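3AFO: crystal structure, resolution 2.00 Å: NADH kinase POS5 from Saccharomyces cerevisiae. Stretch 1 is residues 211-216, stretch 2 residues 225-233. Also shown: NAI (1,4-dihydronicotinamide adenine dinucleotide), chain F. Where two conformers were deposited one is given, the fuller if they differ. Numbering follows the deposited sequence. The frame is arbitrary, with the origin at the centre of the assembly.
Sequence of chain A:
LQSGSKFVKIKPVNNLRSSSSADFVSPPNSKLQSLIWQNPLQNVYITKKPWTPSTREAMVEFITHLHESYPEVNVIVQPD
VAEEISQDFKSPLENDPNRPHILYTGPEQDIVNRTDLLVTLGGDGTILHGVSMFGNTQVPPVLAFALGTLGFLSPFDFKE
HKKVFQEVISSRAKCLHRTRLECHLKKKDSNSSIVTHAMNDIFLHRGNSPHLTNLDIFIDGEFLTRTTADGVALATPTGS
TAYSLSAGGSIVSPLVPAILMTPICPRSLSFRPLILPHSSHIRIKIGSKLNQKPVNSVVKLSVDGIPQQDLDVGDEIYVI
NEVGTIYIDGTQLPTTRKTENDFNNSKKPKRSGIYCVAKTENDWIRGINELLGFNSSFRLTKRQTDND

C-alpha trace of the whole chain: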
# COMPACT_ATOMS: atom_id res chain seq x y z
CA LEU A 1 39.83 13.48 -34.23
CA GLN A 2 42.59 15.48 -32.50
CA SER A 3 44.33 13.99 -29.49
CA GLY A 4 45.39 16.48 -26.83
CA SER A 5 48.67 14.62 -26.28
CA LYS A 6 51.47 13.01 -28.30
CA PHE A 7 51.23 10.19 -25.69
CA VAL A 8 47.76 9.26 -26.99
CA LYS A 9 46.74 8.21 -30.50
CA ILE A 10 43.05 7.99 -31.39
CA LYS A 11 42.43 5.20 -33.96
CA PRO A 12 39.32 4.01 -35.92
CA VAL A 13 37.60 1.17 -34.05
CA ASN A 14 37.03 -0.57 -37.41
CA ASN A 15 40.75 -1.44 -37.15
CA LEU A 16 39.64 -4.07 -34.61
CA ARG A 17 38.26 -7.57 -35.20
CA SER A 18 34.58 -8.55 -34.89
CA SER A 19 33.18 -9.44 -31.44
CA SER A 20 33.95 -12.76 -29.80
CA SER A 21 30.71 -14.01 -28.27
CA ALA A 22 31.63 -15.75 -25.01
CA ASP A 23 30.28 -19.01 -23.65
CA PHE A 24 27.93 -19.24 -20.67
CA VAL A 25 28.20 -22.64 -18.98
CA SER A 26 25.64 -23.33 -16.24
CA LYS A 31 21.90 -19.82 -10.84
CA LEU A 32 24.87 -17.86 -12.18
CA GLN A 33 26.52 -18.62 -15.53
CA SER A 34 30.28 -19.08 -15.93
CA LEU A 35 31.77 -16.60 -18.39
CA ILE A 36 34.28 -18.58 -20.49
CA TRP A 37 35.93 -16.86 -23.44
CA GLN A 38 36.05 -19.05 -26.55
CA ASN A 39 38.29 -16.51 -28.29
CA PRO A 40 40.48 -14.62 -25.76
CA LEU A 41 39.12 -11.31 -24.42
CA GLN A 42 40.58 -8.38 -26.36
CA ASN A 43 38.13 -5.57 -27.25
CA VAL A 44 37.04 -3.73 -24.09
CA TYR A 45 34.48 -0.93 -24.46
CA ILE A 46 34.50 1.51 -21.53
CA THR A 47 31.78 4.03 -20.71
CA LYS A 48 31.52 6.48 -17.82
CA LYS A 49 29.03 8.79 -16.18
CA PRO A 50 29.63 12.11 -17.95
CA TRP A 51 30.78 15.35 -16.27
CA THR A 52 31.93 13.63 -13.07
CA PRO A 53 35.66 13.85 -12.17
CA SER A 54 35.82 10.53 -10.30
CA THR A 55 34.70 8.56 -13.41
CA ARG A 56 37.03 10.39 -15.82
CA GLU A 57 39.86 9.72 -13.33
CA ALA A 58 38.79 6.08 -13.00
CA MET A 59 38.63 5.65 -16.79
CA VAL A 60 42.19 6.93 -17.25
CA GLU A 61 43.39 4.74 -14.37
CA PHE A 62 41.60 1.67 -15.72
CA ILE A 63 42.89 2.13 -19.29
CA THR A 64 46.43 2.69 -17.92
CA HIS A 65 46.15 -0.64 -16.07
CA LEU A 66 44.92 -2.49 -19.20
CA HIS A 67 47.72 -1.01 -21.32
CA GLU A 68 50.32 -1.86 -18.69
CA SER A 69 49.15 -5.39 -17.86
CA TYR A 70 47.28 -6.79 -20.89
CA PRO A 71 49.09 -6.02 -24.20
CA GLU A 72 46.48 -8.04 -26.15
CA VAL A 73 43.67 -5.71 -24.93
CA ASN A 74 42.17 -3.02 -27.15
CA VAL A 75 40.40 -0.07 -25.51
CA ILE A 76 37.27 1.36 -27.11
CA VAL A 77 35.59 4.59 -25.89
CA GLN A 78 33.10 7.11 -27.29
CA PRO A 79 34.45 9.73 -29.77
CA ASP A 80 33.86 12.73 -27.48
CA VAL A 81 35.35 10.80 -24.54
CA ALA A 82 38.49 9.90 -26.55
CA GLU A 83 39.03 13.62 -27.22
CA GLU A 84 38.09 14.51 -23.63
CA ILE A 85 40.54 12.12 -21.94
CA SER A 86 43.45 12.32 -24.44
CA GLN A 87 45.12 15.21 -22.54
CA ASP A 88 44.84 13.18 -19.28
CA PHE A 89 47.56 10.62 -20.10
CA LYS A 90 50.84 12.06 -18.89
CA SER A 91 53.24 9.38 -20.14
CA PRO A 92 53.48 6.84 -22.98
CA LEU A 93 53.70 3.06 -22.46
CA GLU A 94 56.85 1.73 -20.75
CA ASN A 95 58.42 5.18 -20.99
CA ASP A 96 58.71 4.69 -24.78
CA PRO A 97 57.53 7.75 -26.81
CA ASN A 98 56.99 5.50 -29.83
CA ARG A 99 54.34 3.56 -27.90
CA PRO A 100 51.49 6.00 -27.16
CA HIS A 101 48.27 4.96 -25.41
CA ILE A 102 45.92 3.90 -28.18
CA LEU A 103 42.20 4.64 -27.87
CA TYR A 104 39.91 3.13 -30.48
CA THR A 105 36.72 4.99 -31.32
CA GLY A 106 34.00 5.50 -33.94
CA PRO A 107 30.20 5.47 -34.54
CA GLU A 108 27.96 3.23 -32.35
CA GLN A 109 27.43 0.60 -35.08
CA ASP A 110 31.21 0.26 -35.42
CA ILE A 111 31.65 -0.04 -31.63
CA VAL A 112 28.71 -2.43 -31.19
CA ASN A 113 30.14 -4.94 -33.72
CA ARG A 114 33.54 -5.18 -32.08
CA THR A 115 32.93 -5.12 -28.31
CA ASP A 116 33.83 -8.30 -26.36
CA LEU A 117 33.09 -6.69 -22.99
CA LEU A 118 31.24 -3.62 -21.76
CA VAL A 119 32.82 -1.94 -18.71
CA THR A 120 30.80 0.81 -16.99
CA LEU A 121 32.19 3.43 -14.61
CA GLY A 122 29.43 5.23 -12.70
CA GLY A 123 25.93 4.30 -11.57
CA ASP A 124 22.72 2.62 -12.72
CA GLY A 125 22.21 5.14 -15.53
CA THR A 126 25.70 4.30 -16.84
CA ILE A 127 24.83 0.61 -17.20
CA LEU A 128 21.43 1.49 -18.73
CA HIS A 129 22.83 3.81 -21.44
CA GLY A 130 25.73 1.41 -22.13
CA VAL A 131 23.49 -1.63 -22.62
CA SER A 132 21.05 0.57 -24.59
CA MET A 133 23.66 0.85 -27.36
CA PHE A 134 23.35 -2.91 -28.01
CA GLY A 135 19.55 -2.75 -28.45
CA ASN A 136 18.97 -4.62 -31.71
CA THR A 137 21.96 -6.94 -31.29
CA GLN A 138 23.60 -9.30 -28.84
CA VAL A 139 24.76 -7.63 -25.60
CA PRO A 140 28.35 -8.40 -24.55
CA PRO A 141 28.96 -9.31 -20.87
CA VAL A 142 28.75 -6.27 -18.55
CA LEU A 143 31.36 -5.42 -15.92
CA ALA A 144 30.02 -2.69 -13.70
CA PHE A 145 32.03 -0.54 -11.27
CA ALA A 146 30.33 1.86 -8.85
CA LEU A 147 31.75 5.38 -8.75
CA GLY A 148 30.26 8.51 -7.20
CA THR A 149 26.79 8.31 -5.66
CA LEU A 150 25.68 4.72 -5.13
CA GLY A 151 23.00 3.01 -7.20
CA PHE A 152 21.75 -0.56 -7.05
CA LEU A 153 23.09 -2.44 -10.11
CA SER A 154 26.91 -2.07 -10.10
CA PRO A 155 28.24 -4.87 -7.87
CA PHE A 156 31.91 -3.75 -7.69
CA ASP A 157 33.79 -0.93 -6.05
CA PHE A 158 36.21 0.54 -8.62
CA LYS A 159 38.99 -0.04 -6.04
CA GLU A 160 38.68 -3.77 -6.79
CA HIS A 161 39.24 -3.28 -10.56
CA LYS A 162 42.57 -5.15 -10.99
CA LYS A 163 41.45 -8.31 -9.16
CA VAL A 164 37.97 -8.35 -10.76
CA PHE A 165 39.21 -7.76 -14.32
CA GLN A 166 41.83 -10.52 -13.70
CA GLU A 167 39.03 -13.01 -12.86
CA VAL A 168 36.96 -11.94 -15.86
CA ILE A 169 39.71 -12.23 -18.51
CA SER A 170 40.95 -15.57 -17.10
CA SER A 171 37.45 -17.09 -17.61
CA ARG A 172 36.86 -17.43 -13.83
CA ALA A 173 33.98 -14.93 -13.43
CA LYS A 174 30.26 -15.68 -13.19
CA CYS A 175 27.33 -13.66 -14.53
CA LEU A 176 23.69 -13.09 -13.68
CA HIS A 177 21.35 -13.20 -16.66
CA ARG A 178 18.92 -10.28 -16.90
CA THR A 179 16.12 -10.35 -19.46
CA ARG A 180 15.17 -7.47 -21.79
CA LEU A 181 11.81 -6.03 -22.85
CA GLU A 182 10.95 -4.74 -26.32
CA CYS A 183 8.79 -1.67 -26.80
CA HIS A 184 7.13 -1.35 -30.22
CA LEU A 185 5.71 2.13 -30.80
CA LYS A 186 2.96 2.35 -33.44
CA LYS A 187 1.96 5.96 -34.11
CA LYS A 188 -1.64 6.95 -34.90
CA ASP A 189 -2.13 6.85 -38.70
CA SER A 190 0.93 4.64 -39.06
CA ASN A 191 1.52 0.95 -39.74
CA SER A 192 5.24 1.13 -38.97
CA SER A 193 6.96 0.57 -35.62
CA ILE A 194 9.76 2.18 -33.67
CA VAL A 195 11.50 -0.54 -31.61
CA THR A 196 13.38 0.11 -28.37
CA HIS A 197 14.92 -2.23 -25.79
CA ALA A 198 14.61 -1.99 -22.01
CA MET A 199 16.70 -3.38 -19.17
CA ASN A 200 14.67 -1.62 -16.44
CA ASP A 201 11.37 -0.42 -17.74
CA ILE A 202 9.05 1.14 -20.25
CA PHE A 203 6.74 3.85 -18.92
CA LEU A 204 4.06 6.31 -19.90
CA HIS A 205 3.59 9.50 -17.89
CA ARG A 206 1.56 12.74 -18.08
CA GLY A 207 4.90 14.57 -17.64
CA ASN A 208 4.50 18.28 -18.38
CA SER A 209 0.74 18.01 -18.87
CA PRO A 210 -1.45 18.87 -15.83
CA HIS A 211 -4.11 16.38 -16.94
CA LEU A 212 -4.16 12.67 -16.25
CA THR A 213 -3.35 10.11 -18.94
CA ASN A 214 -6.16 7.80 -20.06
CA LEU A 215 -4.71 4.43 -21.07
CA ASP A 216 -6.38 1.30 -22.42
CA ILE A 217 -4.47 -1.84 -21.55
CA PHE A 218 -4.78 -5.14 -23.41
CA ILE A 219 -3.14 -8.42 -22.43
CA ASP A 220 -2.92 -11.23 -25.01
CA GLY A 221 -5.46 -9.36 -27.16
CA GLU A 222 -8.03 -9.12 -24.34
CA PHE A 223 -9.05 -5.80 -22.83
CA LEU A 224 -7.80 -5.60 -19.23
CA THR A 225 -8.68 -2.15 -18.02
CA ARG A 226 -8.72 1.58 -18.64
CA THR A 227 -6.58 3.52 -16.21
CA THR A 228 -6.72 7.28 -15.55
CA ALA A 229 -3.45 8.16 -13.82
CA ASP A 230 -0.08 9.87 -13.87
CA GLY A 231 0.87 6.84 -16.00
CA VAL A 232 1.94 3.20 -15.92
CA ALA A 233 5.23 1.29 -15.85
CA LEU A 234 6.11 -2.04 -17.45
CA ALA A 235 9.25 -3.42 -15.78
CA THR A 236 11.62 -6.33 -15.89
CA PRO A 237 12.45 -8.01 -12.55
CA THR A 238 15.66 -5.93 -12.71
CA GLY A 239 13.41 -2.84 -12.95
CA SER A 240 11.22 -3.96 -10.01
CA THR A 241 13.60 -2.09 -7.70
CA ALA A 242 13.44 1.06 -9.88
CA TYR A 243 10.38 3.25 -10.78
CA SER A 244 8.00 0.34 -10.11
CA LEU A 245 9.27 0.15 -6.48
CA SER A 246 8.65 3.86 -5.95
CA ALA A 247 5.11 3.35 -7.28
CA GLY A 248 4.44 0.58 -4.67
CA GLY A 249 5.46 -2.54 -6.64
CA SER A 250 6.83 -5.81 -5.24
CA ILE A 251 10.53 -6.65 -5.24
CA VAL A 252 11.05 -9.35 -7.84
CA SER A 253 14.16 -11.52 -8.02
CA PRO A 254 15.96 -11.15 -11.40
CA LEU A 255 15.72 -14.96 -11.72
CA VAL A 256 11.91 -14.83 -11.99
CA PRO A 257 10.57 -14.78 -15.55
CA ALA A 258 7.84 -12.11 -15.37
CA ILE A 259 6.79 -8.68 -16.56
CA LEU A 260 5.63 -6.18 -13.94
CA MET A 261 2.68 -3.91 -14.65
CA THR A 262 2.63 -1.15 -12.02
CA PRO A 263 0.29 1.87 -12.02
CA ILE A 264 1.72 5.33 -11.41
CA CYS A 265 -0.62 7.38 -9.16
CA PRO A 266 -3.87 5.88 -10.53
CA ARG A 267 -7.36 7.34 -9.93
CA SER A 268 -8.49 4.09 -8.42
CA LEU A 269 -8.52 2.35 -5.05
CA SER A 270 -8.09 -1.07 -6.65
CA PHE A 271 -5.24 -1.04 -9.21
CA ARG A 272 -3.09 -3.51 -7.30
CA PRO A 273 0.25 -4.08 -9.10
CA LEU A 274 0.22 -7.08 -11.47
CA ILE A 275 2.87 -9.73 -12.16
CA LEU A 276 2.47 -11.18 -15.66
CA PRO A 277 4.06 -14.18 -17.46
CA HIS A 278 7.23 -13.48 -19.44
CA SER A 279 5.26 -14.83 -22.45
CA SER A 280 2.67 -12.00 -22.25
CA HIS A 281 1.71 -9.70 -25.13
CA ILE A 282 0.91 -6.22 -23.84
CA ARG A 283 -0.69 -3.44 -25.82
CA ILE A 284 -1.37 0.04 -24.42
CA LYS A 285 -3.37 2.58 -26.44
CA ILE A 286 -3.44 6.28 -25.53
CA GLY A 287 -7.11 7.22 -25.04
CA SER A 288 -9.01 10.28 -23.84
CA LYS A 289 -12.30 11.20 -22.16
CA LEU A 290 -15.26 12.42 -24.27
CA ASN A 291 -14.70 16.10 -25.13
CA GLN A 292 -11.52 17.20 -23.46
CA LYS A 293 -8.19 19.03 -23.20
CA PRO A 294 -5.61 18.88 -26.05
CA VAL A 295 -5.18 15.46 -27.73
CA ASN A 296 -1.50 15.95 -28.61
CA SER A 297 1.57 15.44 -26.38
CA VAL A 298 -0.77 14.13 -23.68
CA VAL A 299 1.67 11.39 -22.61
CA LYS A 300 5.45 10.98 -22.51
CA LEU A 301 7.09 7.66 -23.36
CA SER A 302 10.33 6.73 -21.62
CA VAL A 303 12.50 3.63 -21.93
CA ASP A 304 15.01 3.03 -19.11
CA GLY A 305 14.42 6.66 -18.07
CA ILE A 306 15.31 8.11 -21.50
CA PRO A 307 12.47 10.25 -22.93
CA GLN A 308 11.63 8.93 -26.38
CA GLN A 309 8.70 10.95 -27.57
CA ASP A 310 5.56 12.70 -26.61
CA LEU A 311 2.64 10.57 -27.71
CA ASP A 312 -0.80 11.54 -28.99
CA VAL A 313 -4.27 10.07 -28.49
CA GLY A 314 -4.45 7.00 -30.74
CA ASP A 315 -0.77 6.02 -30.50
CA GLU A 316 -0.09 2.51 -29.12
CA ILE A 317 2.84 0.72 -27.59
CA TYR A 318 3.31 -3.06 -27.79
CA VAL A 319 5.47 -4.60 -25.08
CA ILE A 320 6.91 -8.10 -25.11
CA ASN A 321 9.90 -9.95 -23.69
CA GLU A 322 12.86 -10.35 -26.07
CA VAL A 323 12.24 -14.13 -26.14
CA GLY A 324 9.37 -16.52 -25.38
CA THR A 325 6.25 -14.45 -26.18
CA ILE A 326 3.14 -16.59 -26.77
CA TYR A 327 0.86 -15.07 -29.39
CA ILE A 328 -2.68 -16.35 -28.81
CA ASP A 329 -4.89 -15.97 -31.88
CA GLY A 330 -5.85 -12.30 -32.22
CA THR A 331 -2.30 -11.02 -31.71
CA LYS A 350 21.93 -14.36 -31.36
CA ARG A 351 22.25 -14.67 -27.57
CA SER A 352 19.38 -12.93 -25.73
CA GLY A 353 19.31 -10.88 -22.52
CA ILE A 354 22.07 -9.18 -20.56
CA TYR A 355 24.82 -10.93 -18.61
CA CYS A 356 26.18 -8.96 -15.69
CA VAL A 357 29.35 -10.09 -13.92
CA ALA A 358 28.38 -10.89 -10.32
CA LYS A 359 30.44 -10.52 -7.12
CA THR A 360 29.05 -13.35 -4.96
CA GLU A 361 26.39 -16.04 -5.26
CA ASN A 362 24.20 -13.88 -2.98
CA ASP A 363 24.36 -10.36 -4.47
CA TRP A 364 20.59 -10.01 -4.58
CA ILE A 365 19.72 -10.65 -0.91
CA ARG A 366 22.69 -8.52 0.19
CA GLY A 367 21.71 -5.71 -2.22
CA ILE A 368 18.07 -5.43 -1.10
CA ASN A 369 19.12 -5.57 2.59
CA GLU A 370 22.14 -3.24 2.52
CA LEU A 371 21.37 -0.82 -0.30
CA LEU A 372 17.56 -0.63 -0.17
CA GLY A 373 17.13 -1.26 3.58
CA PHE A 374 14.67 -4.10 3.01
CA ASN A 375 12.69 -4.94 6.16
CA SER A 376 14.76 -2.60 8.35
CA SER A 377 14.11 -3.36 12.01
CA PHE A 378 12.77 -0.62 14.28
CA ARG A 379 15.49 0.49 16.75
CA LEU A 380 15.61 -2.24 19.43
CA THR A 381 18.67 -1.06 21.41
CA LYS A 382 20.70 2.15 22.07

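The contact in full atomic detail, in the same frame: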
# COMPACT_ATOMS: atom_id res chain seq x y z
N HIS A 211 -2.98 17.31 -16.88
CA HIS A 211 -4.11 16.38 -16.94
C HIS A 211 -3.63 14.94 -16.90
O HIS A 211 -2.50 14.62 -17.31
CB HIS A 211 -4.93 16.60 -18.21
CG HIS A 211 -5.14 18.05 -18.53
ND1 HIS A 211 -5.95 18.87 -17.77
CD2 HIS A 211 -4.65 18.82 -19.52
CE1 HIS A 211 -5.95 20.09 -18.28
NE2 HIS A 211 -5.17 20.08 -19.35
N LEU A 212 -4.50 14.07 -16.42
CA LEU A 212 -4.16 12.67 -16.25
C LEU A 212 -4.20 11.98 -17.60
O LEU A 212 -4.97 12.37 -18.48
CB LEU A 212 -5.14 12.01 -15.26
CG LEU A 212 -4.95 12.34 -13.77
CD1 LEU A 212 -5.33 13.79 -13.41
CD2 LEU A 212 -5.74 11.41 -12.92
N THR A 213 -3.35 10.96 -17.75
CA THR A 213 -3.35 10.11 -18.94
C THR A 213 -4.56 9.19 -18.85
O THR A 213 -5.02 8.87 -17.76
CB THR A 213 -2.07 9.22 -19.01
OG1 THR A 213 -2.09 8.26 -17.95
CG2 THR A 213 -0.80 10.06 -18.89
N ASN A 214 -5.10 8.79 -20.00
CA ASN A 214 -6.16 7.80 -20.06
C ASN A 214 -5.66 6.69 -20.95
O ASN A 214 -5.49 6.91 -22.15
CB ASN A 214 -7.44 8.42 -20.64
CG ASN A 214 -7.96 9.58 -19.80
OD1 ASN A 214 -8.60 9.38 -18.76
ND2 ASN A 214 -7.70 10.80 -20.26
N LEU A 215 -5.40 5.52 -20.37
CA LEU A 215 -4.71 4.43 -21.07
C LEU A 215 -5.52 3.14 -21.07
O LEU A 215 -5.98 2.68 -20.02
CB LEU A 215 -3.36 4.15 -20.43
CG LEU A 215 -2.43 5.31 -20.10
CD1 LEU A 215 -1.23 4.74 -19.36
CD2 LEU A 215 -1.99 6.05 -21.37
N ASP A 216 -5.67 2.56 -22.26
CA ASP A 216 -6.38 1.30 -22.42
C ASP A 216 -5.38 0.18 -22.58
O ASP A 216 -4.56 0.19 -23.51
CB ASP A 216 -7.34 1.37 -23.61
CG ASP A 216 -8.44 2.40 -23.41
OD1 ASP A 216 -9.11 2.35 -22.36
OD2 ASP A 216 -8.62 3.26 -24.28
N THR A 225 -8.13 -3.25 -18.76
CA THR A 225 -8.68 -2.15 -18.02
C THR A 225 -8.31 -0.83 -18.68
O THR A 225 -7.33 -0.76 -19.44
CB THR A 225 -8.14 -2.17 -16.54
OG1 THR A 225 -8.98 -1.35 -15.71
CG2 THR A 225 -6.68 -1.69 -16.46
N ARG A 226 -9.11 0.19 -18.40
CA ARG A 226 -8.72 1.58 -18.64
C ARG A 226 -8.21 2.18 -17.34
O ARG A 226 -8.88 2.10 -16.30
CB ARG A 226 -9.93 2.40 -19.10
CG ARG A 226 -9.71 3.92 -19.08
CD ARG A 226 -9.58 4.47 -20.49
NE ARG A 226 -10.23 5.76 -20.56
CZ ARG A 226 -10.56 6.40 -21.67
NH1 ARG A 226 -10.30 5.89 -22.89
NH2 ARG A 226 -11.17 7.56 -21.56
N THR A 227 -7.04 2.80 -17.38
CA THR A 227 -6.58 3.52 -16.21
C THR A 227 -6.44 5.02 -16.50
O THR A 227 -5.94 5.41 -17.57
CB THR A 227 -5.27 2.92 -15.62
OG1 THR A 227 -4.85 3.69 -14.48
CG2 THR A 227 -4.14 2.89 -16.67
N THR A 228 -6.87 5.82 -15.54
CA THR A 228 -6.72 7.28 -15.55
C THR A 228 -5.75 7.62 -14.42
O THR A 228 -6.06 7.40 -13.24
CB THR A 228 -8.08 7.95 -15.34
OG1 THR A 228 -8.94 7.64 -16.45
CG2 THR A 228 -7.95 9.47 -15.23
N ALA A 229 -4.57 8.12 -14.77
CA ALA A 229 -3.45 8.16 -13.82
C ALA A 229 -2.37 9.12 -14.25
O ALA A 229 -2.46 9.70 -15.33
CB ALA A 229 -2.85 6.74 -13.71
N ASP A 230 -1.34 9.29 -13.41
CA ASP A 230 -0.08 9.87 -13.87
C ASP A 230 0.49 9.06 -15.04
O ASP A 230 1.07 9.62 -15.98
CB ASP A 230 0.95 9.95 -12.74
CG ASP A 230 0.71 11.12 -11.82
OD1 ASP A 230 -0.21 11.92 -12.08
OD2 ASP A 230 1.45 11.23 -10.82
N GLY A 231 0.35 7.73 -14.96
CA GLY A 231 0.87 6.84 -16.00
C GLY A 231 0.92 5.39 -15.57
O GLY A 231 0.20 4.97 -14.67
N VAL A 232 1.80 4.62 -16.22
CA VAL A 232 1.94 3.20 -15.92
C VAL A 232 3.36 2.79 -16.30
O VAL A 232 3.94 3.35 -17.24
CB VAL A 232 0.89 2.37 -16.71
CG1 VAL A 232 1.18 2.40 -18.21
CG2 VAL A 232 0.82 0.90 -16.20
N ALA A 233 3.89 1.80 -15.59
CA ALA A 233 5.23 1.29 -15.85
C ALA A 233 5.15 -0.20 -16.13
O ALA A 233 4.44 -0.92 -15.43
CB ALA A 233 6.15 1.55 -14.64
PA NAI F . -8.79 17.36 -13.39
O1A NAI F . -10.01 17.25 -14.24
O2A NAI F . -7.40 17.30 -14.21
O5B NAI F . -8.53 16.15 -12.47
C5B NAI F . -9.26 16.00 -11.35
C4B NAI F . -9.68 14.58 -11.24
O4B NAI F . -9.65 14.47 -9.82
C3B NAI F . -11.15 14.60 -11.66
O3B NAI F . -11.59 13.25 -11.82
C2B NAI F . -11.78 15.27 -10.45
O2B NAI F . -13.17 14.96 -10.31
C1B NAI F . -11.00 14.59 -9.32
N9A NAI F . -10.94 15.39 -8.08
C8A NAI F . -10.60 16.69 -7.98
N7A NAI F . -10.68 17.06 -6.71
C5A NAI F . -11.07 16.00 -6.00
C6A NAI F . -11.31 15.77 -4.65
N6A NAI F . -11.15 16.74 -3.73
N1A NAI F . -11.70 14.54 -4.27
C2A NAI F . -11.85 13.55 -5.14
N3A NAI F . -11.63 13.73 -6.44
C4A NAI F . -11.23 14.94 -6.88
O3 NAI F . -8.66 18.80 -12.58
PN NAI F . -9.70 19.40 -11.52
O1N NAI F . -11.02 18.73 -11.65
O2N NAI F . -9.58 20.87 -11.65
O5D NAI F . -9.05 18.94 -10.09
C5D NAI F . -7.70 19.33 -9.76
C4D NAI F . -7.03 18.19 -8.97
O4D NAI F . -6.55 17.21 -9.91
C3D NAI F . -5.73 18.60 -8.27
O3D NAI F . -6.04 19.29 -7.05
C2D NAI F . -5.10 17.23 -7.98
O2D NAI F . -5.49 16.76 -6.67
C1D NAI F . -5.75 16.32 -9.06
N1N NAI F . -4.64 15.64 -9.76
C2N NAI F . -4.55 14.24 -9.61
C3N NAI F . -3.53 13.52 -10.21
C7N NAI F . -3.50 12.00 -10.00
O7N NAI F . -2.62 11.28 -10.50
N7N NAI F . -4.47 11.55 -9.23
C4N NAI F . -2.56 14.19 -10.97
C5N NAI F . -2.63 15.60 -11.13
C6N NAI F . -3.66 16.32 -10.53

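Strands 213-216 and 225-228 run antiparallel: their axes make an angle of 168° and approach to 4.7 Å. Two hydrogen-bonded pairs fix the register. Leu215 N donates to Thr227 O at 2.9 Å (168° at the hydrogen), and Thr227 N returns a bond to Leu215 O at 2.8 Å (162°). The pairing extends to Ala229, where Thr213 N to Ala229 O is 2.9 Å and Ala229 N to Thr213 O is 3.1 Å; the narrower angle of the former, 141° against 155°, marks a less linear bond. In the non-hydrogen-bonded pair Asn214-Thr228 the CA atoms draw in to 4.6 Å, and Thr228 CA makes a CA-H...O contact with Thr213 O at 3.2 Å. After Thr228 the chain turns a corner at Ala229 and Asp230.

The side chains alternate between faces. On one, Thr213 OG1 donates to Ala229 O at 3.0 Å, so that carbonyl accepts from both backbone and side chain of Thr213. Leu215, in the m,t rotamer, reaches past the corner to place CD1 3.6 Å from Val232 CG1, an apolar contact. On the other face, Asp216 OD2 and Arg226 NH1 form a salt bridge at 3.4 Å, its hydrogen bond weak, while Asn214 CB lies over one face of the guanidinium, 3.9 Å from Arg226 NE.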